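Local coordinates for coat protein (Sulfolobus turreted icosahedral virus, PDB 2BBD) that forms the capsid shell of an archaeal virus as its major coat protein, probably through a double jelly-roll fold, at residues Q209-N220 with N301-Y312. Residues are numbered along the deposited sequence; the frame is centred on the assembly and turned at random.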
loop_
_atom_site.group_PDB
_atom_site.type_symbol
_atom_site.label_atom_id
_atom_site.label_comp_id
_atom_site.label_asym_id
_atom_site.label_seq_id
_atom_site.Cartn_x
_atom_site.Cartn_y
_atom_site.Cartn_z
ATOM N N GLN A 209 1.108 -9.494 13.938
ATOM C CA GLN A 209 1.117 -8.088 13.563
ATOM C C GLN A 209 -0.151 -7.409 14.065
ATOM O O GLN A 209 -1.105 -8.070 14.476
ATOM C CB GLN A 209 1.225 -7.938 12.037
ATOM C CG GLN A 209 0.070 -8.562 11.266
ATOM C CD GLN A 209 0.269 -8.531 9.750
ATOM O OE1 GLN A 209 -0.239 -7.645 9.063
ATOM N NE2 GLN A 209 1.021 -9.502 9.229
ATOM N N ILE A 210 -0.142 -6.082 14.033
ATOM C CA ILE A 210 -1.273 -5.284 14.463
ATOM C C ILE A 210 -1.860 -4.655 13.199
ATOM O O ILE A 210 -1.170 -3.916 12.495
ATOM C CB ILE A 210 -0.802 -4.196 15.453
ATOM C CG1 ILE A 210 -0.157 -4.871 16.673
ATOM C CG2 ILE A 210 -1.970 -3.327 15.888
ATOM C CD1 ILE A 210 0.631 -3.943 17.566
ATOM N N TYR A 211 -3.125 -4.973 12.910
ATOM C CA TYR A 211 -3.820 -4.472 11.718
ATOM C C TYR A 211 -4.489 -3.125 11.927
ATOM O O TYR A 211 -5.329 -2.957 12.813
ATOM C CB TYR A 211 -4.868 -5.492 11.262
ATOM C CG TYR A 211 -4.272 -6.772 10.730
ATOM C CD1 TYR A 211 -4.188 -7.012 9.359
ATOM C CD2 TYR A 211 -3.758 -7.738 11.599
ATOM C CE1 TYR A 211 -3.609 -8.179 8.865
ATOM C CE2 TYR A 211 -3.178 -8.908 11.114
ATOM C CZ TYR A 211 -3.105 -9.117 9.749
ATOM O OH TYR A 211 -2.505 -10.260 9.271
ATOM N N LYS A 212 -4.114 -2.156 11.105
ATOM C CA LYS A 212 -4.697 -0.832 11.210
ATOM C C LYS A 212 -5.830 -0.709 10.192
ATOM O O LYS A 212 -6.963 -0.397 10.547
ATOM C CB LYS A 212 -3.629 0.239 10.972
ATOM C CG LYS A 212 -4.163 1.654 11.043
ATOM C CD LYS A 212 -3.046 2.679 10.864
ATOM C CE LYS A 212 -3.604 4.090 10.828
ATOM N NZ LYS A 212 -2.570 5.099 10.445
ATOM N N ARG A 213 -5.531 -0.953 8.922
ATOM C CA ARG A 213 -6.570 -0.874 7.909
ATOM C C ARG A 213 -6.302 -1.816 6.749
ATOM O O ARG A 213 -5.154 -2.183 6.473
ATOM C CB ARG A 213 -6.726 0.561 7.401
ATOM C CG ARG A 213 -5.531 1.104 6.660
ATOM C CD ARG A 213 -5.726 2.572 6.373
ATOM N NE ARG A 213 -6.024 3.296 7.604
ATOM C CZ ARG A 213 -5.742 4.578 7.804
ATOM N NH1 ARG A 213 -5.152 5.289 6.850
ATOM N NH2 ARG A 213 -6.041 5.150 8.965
ATOM N N GLN A 214 -7.378 -2.220 6.085
ATOM C CA GLN A 214 -7.279 -3.135 4.968
ATOM C C GLN A 214 -7.908 -2.559 3.716
ATOM O O GLN A 214 -9.079 -2.157 3.725
ATOM C CB GLN A 214 -7.972 -4.445 5.318
ATOM C CG GLN A 214 -7.877 -5.513 4.249
ATOM C CD GLN A 214 -8.834 -6.654 4.502
ATOM O OE1 GLN A 214 -8.745 -7.715 3.875
ATOM N NE2 GLN A 214 -9.772 -6.439 5.420
ATOM N N LEU A 215 -7.123 -2.507 2.645
ATOM C CA LEU A 215 -7.614 -2.023 1.367
ATOM C C LEU A 215 -7.943 -3.253 0.546
ATOM O O LEU A 215 -7.102 -4.130 0.360
ATOM C CB LEU A 215 -6.561 -1.198 0.625
ATOM C CG LEU A 215 -6.873 -1.027 -0.876
ATOM C CD1 LEU A 215 -8.217 -0.308 -1.060
ATOM C CD2 LEU A 215 -5.744 -0.252 -1.561
ATOM N N VAL A 216 -9.176 -3.326 0.070
ATOM C CA VAL A 216 -9.590 -4.454 -0.734
ATOM C C VAL A 216 -10.118 -3.982 -2.070
ATOM O O VAL A 216 -10.934 -3.064 -2.128
ATOM C CB VAL A 216 -10.722 -5.263 -0.059
ATOM C CG1 VAL A 216 -11.106 -6.451 -0.952
ATOM C CG2 VAL A 216 -10.287 -5.723 1.331
ATOM N N TYR A 217 -9.633 -4.595 -3.142
ATOM C CA TYR A 217 -10.134 -4.270 -4.465
ATOM C C TYR A 217 -10.263 -5.563 -5.240
ATOM O O TYR A 217 -9.533 -6.521 -4.998
ATOM C CB TYR A 217 -9.256 -3.254 -5.205
ATOM C CG TYR A 217 -7.816 -3.644 -5.410
ATOM C CD1 TYR A 217 -6.881 -3.483 -4.392
ATOM C CD2 TYR A 217 -7.376 -4.116 -6.644
ATOM C CE1 TYR A 217 -5.533 -3.772 -4.599
ATOM C CE2 TYR A 217 -6.023 -4.414 -6.865
ATOM C CZ TYR A 217 -5.107 -4.235 -5.836
ATOM O OH TYR A 217 -3.767 -4.504 -6.042
ATOM N N VAL A 218 -11.221 -5.585 -6.155
ATOM C CA VAL A 218 -11.515 -6.776 -6.931
ATOM C C VAL A 218 -11.392 -6.562 -8.439
ATOM O O VAL A 218 -11.802 -5.537 -8.968
ATOM C CB VAL A 218 -12.938 -7.265 -6.571
ATOM C CG1 VAL A 218 -13.236 -8.556 -7.260
ATOM C CG2 VAL A 218 -13.045 -7.433 -5.059
ATOM N N ILE A 219 -10.827 -7.546 -9.124
ATOM C CA ILE A 219 -10.640 -7.450 -10.563
ATOM C C ILE A 219 -11.539 -8.408 -11.337
ATOM O O ILE A 219 -11.550 -9.620 -11.092
ATOM C CB ILE A 219 -9.173 -7.759 -10.963
ATOM C CG1 ILE A 219 -8.209 -6.802 -10.258
ATOM C CG2 ILE A 219 -9.020 -7.659 -12.476
ATOM C CD1 ILE A 219 -8.414 -5.333 -10.576
ATOM N N ASN A 220 -12.280 -7.846 -12.284
ATOM C CA ASN A 220 -13.183 -8.603 -13.151
ATOM C C ASN A 220 -12.401 -8.815 -14.457
ATOM O O ASN A 220 -11.796 -7.875 -14.976
ATOM C CB ASN A 220 -14.456 -7.772 -13.381
ATOM C CG ASN A 220 -15.437 -8.426 -14.338
ATOM O OD1 ASN A 220 -15.175 -8.546 -15.536
ATOM N ND2 ASN A 220 -16.588 -8.836 -13.811
ATOM N N ASN A 301 -19.552 -11.636 -9.643
ATOM C CA ASN A 301 -18.833 -12.427 -10.647
ATOM C C ASN A 301 -17.613 -13.089 -10.000
ATOM O O ASN A 301 -17.144 -12.648 -8.949
ATOM C CB ASN A 301 -18.350 -11.527 -11.805
ATOM C CG ASN A 301 -19.491 -11.059 -12.727
ATOM O OD1 ASN A 301 -20.170 -11.873 -13.341
ATOM N ND2 ASN A 301 -19.687 -9.742 -12.827
ATOM N N GLN A 302 -17.100 -14.148 -10.618
ATOM C CA GLN A 302 -15.919 -14.801 -10.072
ATOM C C GLN A 302 -14.752 -13.891 -10.430
ATOM O O GLN A 302 -14.449 -13.694 -11.608
ATOM C CB GLN A 302 -15.713 -16.182 -10.691
ATOM C CG GLN A 302 -14.504 -16.915 -10.116
ATOM C CD GLN A 302 -14.421 -18.360 -10.567
ATOM O OE1 GLN A 302 -15.385 -19.115 -10.443
ATOM N NE2 GLN A 302 -13.265 -18.755 -11.088
ATOM N N ASP A 303 -14.110 -13.326 -9.414
ATOM C CA ASP A 303 -12.999 -12.412 -9.647
ATOM C C ASP A 303 -11.773 -12.747 -8.820
ATOM O O ASP A 303 -11.783 -13.653 -7.987
ATOM C CB ASP A 303 -13.380 -10.968 -9.291
ATOM C CG ASP A 303 -14.677 -10.512 -9.930
ATOM O OD1 ASP A 303 -14.915 -10.832 -11.110
ATOM O OD2 ASP A 303 -15.448 -9.810 -9.242
ATOM N N ASN A 304 -10.717 -11.979 -9.055
ATOM C CA ASN A 304 -9.502 -12.139 -8.290
ATOM C C ASN A 304 -9.539 -10.998 -7.280
ATOM O O ASN A 304 -9.892 -9.866 -7.619
ATOM C CB ASN A 304 -8.287 -12.069 -9.211
ATOM C CG ASN A 304 -8.169 -13.302 -10.095
ATOM O OD1 ASN A 304 -8.517 -14.408 -9.679
ATOM N ND2 ASN A 304 -7.673 -13.120 -11.311
ATOM N N VAL A 305 -9.219 -11.316 -6.032
ATOM C CA VAL A 305 -9.249 -10.344 -4.953
ATOM C C VAL A 305 -7.863 -9.954 -4.447
ATOM O O VAL A 305 -6.979 -10.796 -4.298
ATOM C CB VAL A 305 -10.066 -10.895 -3.759
ATOM C CG1 VAL A 305 -10.207 -9.825 -2.675
ATOM C CG2 VAL A 305 -11.440 -11.390 -4.255
ATOM N N TYR A 306 -7.699 -8.671 -4.157
ATOM C CA TYR A 306 -6.435 -8.159 -3.655
ATOM C C TYR A 306 -6.617 -7.426 -2.349
ATOM O O TYR A 306 -7.438 -6.519 -2.240
ATOM C CB TYR A 306 -5.810 -7.245 -4.695
ATOM C CG TYR A 306 -5.478 -8.009 -5.942
ATOM C CD1 TYR A 306 -4.318 -8.780 -6.017
ATOM C CD2 TYR A 306 -6.360 -8.028 -7.017
ATOM C CE1 TYR A 306 -4.051 -9.549 -7.131
ATOM C CE2 TYR A 306 -6.109 -8.795 -8.129
ATOM C CZ TYR A 306 -4.954 -9.556 -8.188
ATOM O OH TYR A 306 -4.717 -10.335 -9.296
ATOM N N SER A 307 -5.843 -7.841 -1.353
ATOM C CA SER A 307 -5.910 -7.239 -0.037
ATOM C C SER A 307 -4.566 -6.626 0.375
ATOM O O SER A 307 -3.563 -7.332 0.534
ATOM C CB SER A 307 -6.328 -8.293 0.984
ATOM O OG SER A 307 -6.331 -7.761 2.288
ATOM N N LEU A 308 -4.556 -5.308 0.533
ATOM C CA LEU A 308 -3.351 -4.600 0.949
ATOM C C LEU A 308 -3.520 -4.248 2.422
ATOM O O LEU A 308 -4.349 -3.400 2.793
ATOM C CB LEU A 308 -3.154 -3.335 0.106
ATOM C CG LEU A 308 -1.822 -2.587 0.271
ATOM C CD1 LEU A 308 -1.635 -1.624 -0.893
ATOM C CD2 LEU A 308 -1.795 -1.838 1.584
ATOM N N TYR A 309 -2.732 -4.912 3.258
ATOM C CA TYR A 309 -2.779 -4.707 4.703
ATOM C C TYR A 309 -1.854 -3.638 5.257
ATOM O O TYR A 309 -0.627 -3.743 5.168
ATOM C CB TYR A 309 -2.465 -6.016 5.410
ATOM C CG TYR A 309 -3.510 -7.073 5.204
ATOM C CD1 TYR A 309 -4.747 -6.980 5.832
ATOM C CD2 TYR A 309 -3.250 -8.180 4.407
ATOM C CE1 TYR A 309 -5.695 -7.975 5.676
ATOM C CE2 TYR A 309 -4.189 -9.177 4.243
ATOM C CZ TYR A 309 -5.407 -9.072 4.880
ATOM O OH TYR A 309 -6.330 -10.071 4.735
ATOM N N VAL A 310 -2.439 -2.600 5.830
ATOM C CA VAL A 310 -1.625 -1.572 6.435
ATOM C C VAL A 310 -1.519 -1.974 7.902
ATOM O O VAL A 310 -2.394 -1.657 8.706
ATOM C CB VAL A 310 -2.264 -0.183 6.304
ATOM C CG1 VAL A 310 -1.401 0.836 7.005
ATOM C CG2 VAL A 310 -2.413 0.186 4.824
ATOM N N SER A 311 -0.451 -2.698 8.227
ATOM C CA SER A 311 -0.204 -3.178 9.582
ATOM C C SER A 311 1.176 -2.750 10.100
ATOM O O SER A 311 1.991 -2.200 9.359
ATOM C CB SER A 311 -0.284 -4.709 9.612
ATOM O OG SER A 311 -1.545 -5.185 9.164
ATOM N N TYR A 312 1.421 -3.005 11.384
ATOM C CA TYR A 312 2.702 -2.696 12.009
ATOM C C TYR A 312 3.019 -3.725 13.092
ATOM O O TYR A 312 2.140 -4.461 13.546
ATOM C CB TYR A 312 2.717 -1.285 12.603
ATOM C CG TYR A 312 1.624 -0.995 13.604
ATOM C CD1 TYR A 312 0.367 -0.559 13.182
ATOM C CD2 TYR A 312 1.851 -1.137 14.974
ATOM C CE1 TYR A 312 -0.633 -0.270 14.093
ATOM C CE2 TYR A 312 0.850 -0.846 15.902
ATOM C CZ TYR A 312 -0.389 -0.416 15.451
ATOM O OH TYR A 312 -1.397 -0.148 16.348
#
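Tyr217 and Tyr306 face each other as a hydrogen-bonded pair of two antiparallel strands, 210-219 and 303-312. These are neighbours in a mixed sheet, between strands 182-193 and 270-284, consistent with the double jelly-roll capsid fold. The Tyr217 ring lies over Tyr306 CB, which sits 3.5 Å from the ring centroid in a CH-pi contact. With chi1 at 58°, Tyr217 CG stands between its backbone N and carbonyl carbon, and this lays the ring across the neighbouring strand. The ring planes are 22° apart and displaced, with little overlap. Ile219 CG1 meets the edge of the Tyr306 ring at CE2, 3.6 Å away. At the far end, Ile210 CB sits over the face of the Tyr312 ring, 3.9 Å from its centroid.

The other sheet face carries Tyr211, Gln214, Ser307, Tyr309 and Ser311. The edge of the Tyr211 ring points at the face of Tyr309, with planes at 85°. Ser311 OG lies over one face of Tyr211 and donates to a lone pair of Gln209 OE1 at 2.8 Å.

A classic beta bulge interrupts the ladder: Lys212 N and Arg213 N both donate to Val310 O, at 3.0 and 3.2 Å. Outside partners fix several polar ends. Arg213 forms a salt bridge with Asp274 of strand 270-284, and Tyr217 OH bonds to Glu187 of strand 182-193. Gln214 NE2 bonds to Tyr233 OH, which probably helps to orient the amide. Gln214 OE1 accepts from Ser307 OG at 2.9 Å, and the hydroxyl approaches within the amide plane, at a lone pair.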